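Cytosolic IMP-GMP specific 5'-nucleotidase (Legionella pneumophila subsp. pneumophila, PDB 4OHF) probably hydrolyses the 5'-phosphate of purine nucleoside monophosphates such as IMP and GMP, as a magnesium-dependent cytosolic nucleotidase of the HAD superfamily. Local coordinates at residues F206-S211 / C316-A321. Residues are numbered along the deposited sequence; the frame is centred on the assembly and turned at random.
Sequences FILTNS and CNWRTA. With PO4 (phosphate ion), chain I; PO4 (phosphate ion), chain H.
On one face of the parallel core of the mixed sheet in this HAD-type domain, the indole of W318, just ahead of strand 319-323, reaches F206 and L208 on strand 204-208. Strands 298-302 and 19-22 lie between the two in the sheet, and the closest CA atoms, those of L208 and T320, are 12.9 Å apart, so side chains alone make the contact. The six-membered ring of W318 advances with its far rim: CH2 lies 3.8 Å from F206 CZ, near the plane of the phenyl ring and at its edge. The ring planes are steeply inclined, at 78°, with centroids 5.8 Å apart. With its CG between the backbone N and the carbonyl carbon (chi1 68°), the ring of F206 meets W318 from the opposite direction, CZ leading. L208 adds a looser touch, CD2 to W318 CZ3 at 4.1 Å, at the indole edge. W318 also packs on I298 and Y300 of the adjacent strand 298-302, F250 of helix 249-252 touches both W318 and L208, and W318 NE1 is hydrogen-bonded to T288 OG1.

Beyond L208 the chain runs into the loop that in HAD enzymes carries the second conserved motif, consistent with its place near the magnesium of D23, D25 and D303. There T209 OG1 donates to O3 of a phosphate ion (2.7 Å) while accepting from S211 N (2.8 Å, 167°), an ST turn, and N210 N binds O4; D25 N and K247 NZ also bond to it. R319 NE holds a second phosphate through O1 (2.8 Å), as does T320 N; both ions probably come from the crystallisation liquor. The contact itself has no hydrogen bond: buried and apolar, it depends on shape and dispersion.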
ATOM      1  N   PHE B 206       5.845 -32.746 -16.886  1.00 41.41           N
ATOM      2  CA  PHE B 206       6.657 -31.700 -17.491  1.00 39.99           C
ATOM      3  C   PHE B 206       7.607 -31.077 -16.476  1.00 40.63           C
ATOM      4  O   PHE B 206       7.338 -31.072 -15.272  1.00 42.28           O
ATOM      5  CB  PHE B 206       5.768 -30.623 -18.159  1.00 36.84           C
ATOM      6  CG  PHE B 206       4.956 -29.776 -17.202  1.00 34.25           C
ATOM      7  CD1 PHE B 206       5.444 -28.542 -16.744  1.00 32.87           C
ATOM      8  CD2 PHE B 206       3.661 -30.155 -16.838  1.00 32.83           C
ATOM      9  CE1 PHE B 206       4.646 -27.696 -15.949  1.00 29.40           C
ATOM     10  CE2 PHE B 206       2.855 -29.317 -16.042  1.00 32.26           C
ATOM     11  CZ  PHE B 206       3.352 -28.083 -15.601  1.00 31.11           C
ATOM     12  N   ILE B 207       8.733 -30.573 -16.971  1.00 39.45           N
ATOM     13  CA  ILE B 207       9.723 -29.926 -16.139  1.00 39.27           C
ATOM     14  C   ILE B 207       9.533 -28.417 -16.213  1.00 40.10           C
ATOM     15  O   ILE B 207       9.266 -27.868 -17.282  1.00 41.53           O
ATOM     16  CB  ILE B 207      11.144 -30.279 -16.614  1.00 40.10           C
ATOM     17  CG1 ILE B 207      11.403 -31.765 -16.369  1.00 40.38           C
ATOM     18  CG2 ILE B 207      12.186 -29.428 -15.876  1.00 38.95           C
ATOM     19  CD1 ILE B 207      12.746 -32.225 -16.835  1.00 40.60           C
ATOM     20  N   LEU B 208       9.660 -27.745 -15.077  1.00 38.51           N
ATOM     21  CA  LEU B 208       9.514 -26.290 -15.035  1.00 39.37           C
ATOM     22  C   LEU B 208      10.664 -25.808 -14.147  1.00 40.38           C
ATOM     23  O   LEU B 208      10.530 -25.735 -12.918  1.00 38.25           O
ATOM     24  CB  LEU B 208       8.156 -25.909 -14.429  1.00 39.21           C
ATOM     25  CG  LEU B 208       7.743 -24.439 -14.378  1.00 37.75           C
ATOM     26  CD1 LEU B 208       7.584 -23.900 -15.798  1.00 37.35           C
ATOM     27  CD2 LEU B 208       6.431 -24.299 -13.612  1.00 37.97           C
ATOM     28  N   THR B 209      11.792 -25.493 -14.784  1.00 39.76           N
ATOM     29  CA  THR B 209      12.993 -25.069 -14.074  1.00 38.82           C
ATOM     30  C   THR B 209      13.446 -23.642 -14.339  1.00 39.91           C
ATOM     31  O   THR B 209      13.169 -23.063 -15.381  1.00 42.85           O
ATOM     32  CB  THR B 209      14.182 -25.986 -14.428  1.00 38.96           C
ATOM     33  OG1 THR B 209      15.383 -25.442 -13.885  1.00 37.44           O
ATOM     34  CG2 THR B 209      14.354 -26.097 -15.943  1.00 36.99           C
ATOM     35  N   ASN B 210      14.173 -23.072 -13.396  1.00 41.09           N
ATOM     36  CA  ASN B 210      14.686 -21.723 -13.580  1.00 42.24           C
ATOM     37  C   ASN B 210      16.085 -21.780 -14.221  1.00 42.44           C
ATOM     38  O   ASN B 210      16.662 -20.749 -14.538  1.00 43.44           O
ATOM     39  CB  ASN B 210      14.734 -20.989 -12.235  1.00 41.89           C
ATOM     40  CG  ASN B 210      13.470 -20.192 -11.955  1.00 42.23           C
ATOM     41  OD1 ASN B 210      12.425 -20.418 -12.561  1.00 46.81           O
ATOM     42  ND2 ASN B 210      13.560 -19.258 -11.026  1.00 42.40           N
ATOM     43  N   SER B 211      16.619 -22.989 -14.405  1.00 42.73           N
ATOM     44  CA  SER B 211      17.941 -23.190 -15.009  1.00 42.98           C
ATOM     45  C   SER B 211      17.776 -23.154 -16.508  1.00 44.49           C
ATOM     46  O   SER B 211      16.689 -23.437 -17.015  1.00 45.28           O
ATOM     47  CB  SER B 211      18.518 -24.554 -14.626  1.00 42.83           C
ATOM     48  OG  SER B 211      18.719 -24.648 -13.226  1.00 45.84           O
ATOM     49  N   CYS B 316      -2.886 -17.954  -9.931  1.00 57.83           N
ATOM     50  CA  CYS B 316      -2.524 -19.154 -10.657  1.00 54.96           C
ATOM     51  C   CYS B 316      -3.676 -20.140 -10.763  1.00 55.61           C
ATOM     52  O   CYS B 316      -4.307 -20.246 -11.819  1.00 57.79           O
ATOM     53  CB  CYS B 316      -1.319 -19.826 -10.015  1.00 53.91           C
ATOM     54  SG  CYS B 316      -0.616 -21.112 -11.055  1.00 44.55           S
ATOM     55  N   ASN B 317      -3.928 -20.858  -9.675  1.00 52.55           N
ATOM     56  CA  ASN B 317      -5.003 -21.852  -9.559  1.00 51.58           C
ATOM     57  C   ASN B 317      -4.600 -23.304  -9.829  1.00 49.10           C
ATOM     58  O   ASN B 317      -5.448 -24.203  -9.875  1.00 46.21           O
ATOM     59  CB  ASN B 317      -6.258 -21.455 -10.379  1.00 52.51           C
ATOM     60  CG  ASN B 317      -6.274 -22.027 -11.788  1.00 54.69           C
ATOM     61  OD1 ASN B 317      -7.301 -21.983 -12.467  1.00 54.56           O
ATOM     62  ND2 ASN B 317      -5.144 -22.553 -12.241  1.00 57.81           N
ATOM     63  N   TRP B 318      -3.296 -23.519  -9.982  1.00 47.70           N
ATOM     64  CA  TRP B 318      -2.731 -24.858 -10.169  1.00 44.95           C
ATOM     65  C   TRP B 318      -2.611 -25.468  -8.772  1.00 42.51           C
ATOM     66  O   TRP B 318      -2.424 -24.749  -7.789  1.00 40.31           O
ATOM     67  CB  TRP B 318      -1.303 -24.778 -10.717  1.00 46.09           C
ATOM     68  CG  TRP B 318      -1.129 -24.536 -12.179  1.00 48.04           C
ATOM     69  CD1 TRP B 318      -2.089 -24.192 -13.090  1.00 46.74           C
ATOM     70  CD2 TRP B 318       0.104 -24.617 -12.900  1.00 46.43           C
ATOM     71  NE1 TRP B 318      -1.523 -24.055 -14.334  1.00 47.29           N
ATOM     72  CE2 TRP B 318      -0.178 -24.311 -14.246  1.00 46.39           C
ATOM     73  CE3 TRP B 318       1.421 -24.920 -12.535  1.00 45.07           C
ATOM     74  CZ2 TRP B 318       0.811 -24.299 -15.234  1.00 46.22           C
ATOM     75  CZ3 TRP B 318       2.403 -24.908 -13.515  1.00 46.30           C
ATOM     76  CH2 TRP B 318       2.091 -24.599 -14.851  1.00 44.99           C
ATOM     77  N   ARG B 319      -2.696 -26.785  -8.674  1.00 40.83           N
ATOM     78  CA  ARG B 319      -2.513 -27.403  -7.375  1.00 39.73           C
ATOM     79  C   ARG B 319      -1.007 -27.376  -7.118  1.00 40.47           C
ATOM     80  O   ARG B 319      -0.208 -27.688  -8.008  1.00 40.86           O
ATOM     81  CB  ARG B 319      -3.028 -28.842  -7.386  1.00 37.85           C
ATOM     82  CG  ARG B 319      -4.496 -28.954  -7.782  1.00 36.18           C
ATOM     83  CD  ARG B 319      -5.350 -27.991  -6.995  1.00 32.72           C
ATOM     84  NE  ARG B 319      -5.257 -28.251  -5.563  1.00 34.25           N
ATOM     85  CZ  ARG B 319      -5.827 -29.282  -4.948  1.00 33.96           C
ATOM     86  NH1 ARG B 319      -6.541 -30.154  -5.649  1.00 35.41           N
ATOM     87  NH2 ARG B 319      -5.666 -29.449  -3.635  1.00 31.18           N
ATOM     88  N   THR B 320      -0.608 -26.981  -5.914  1.00 40.37           N
ATOM     89  CA  THR B 320       0.810 -26.941  -5.577  1.00 39.70           C
ATOM     90  C   THR B 320       1.177 -27.920  -4.455  1.00 39.08           C
ATOM     91  O   THR B 320       0.498 -28.008  -3.433  1.00 40.32           O
ATOM     92  CB  THR B 320       1.243 -25.523  -5.167  1.00 38.23           C
ATOM     93  OG1 THR B 320       0.399 -25.058  -4.116  1.00 38.63           O
ATOM     94  CG2 THR B 320       1.133 -24.571  -6.333  1.00 38.89           C
ATOM     95  N   ALA B 321       2.255 -28.666  -4.668  1.00 37.42           N
ATOM     96  CA  ALA B 321       2.738 -29.624  -3.687  1.00 34.86           C
ATOM     97  C   ALA B 321       4.175 -29.246  -3.360  1.00 34.27           C
ATOM     98  O   ALA B 321       4.817 -28.499  -4.086  1.00 34.85           O
ATOM     99  CB  ALA B 321       2.678 -31.027  -4.250  1.00 33.30           C
TER
HETATM  100  P   PO4 I 502      -3.521 -26.352  -3.173  1.00 68.79           P
HETATM  101  O1  PO4 I 502      -2.982 -27.122  -4.322  1.00 66.49           O
HETATM  102  O2  PO4 I 502      -2.442 -26.121  -2.181  1.00 70.31           O
HETATM  103  O3  PO4 I 502      -4.621 -27.117  -2.538  1.00 71.75           O
HETATM  104  O4  PO4 I 502      -4.042 -25.047  -3.645  1.00 69.89           O
HETATM  105  P   PO4 H 501      14.839 -25.032 -10.549  1.00 42.93           P
HETATM  106  O1  PO4 H 501      16.104 -24.295 -10.815  1.00 41.46           O
HETATM  107  O2  PO4 H 501      14.751 -25.385  -9.118  1.00 42.08           O
HETATM  108  O3  PO4 H 501      14.811 -26.277 -11.365  1.00 38.19           O
HETATM  109  O4  PO4 H 501      13.685 -24.166 -10.899  1.00 45.64           O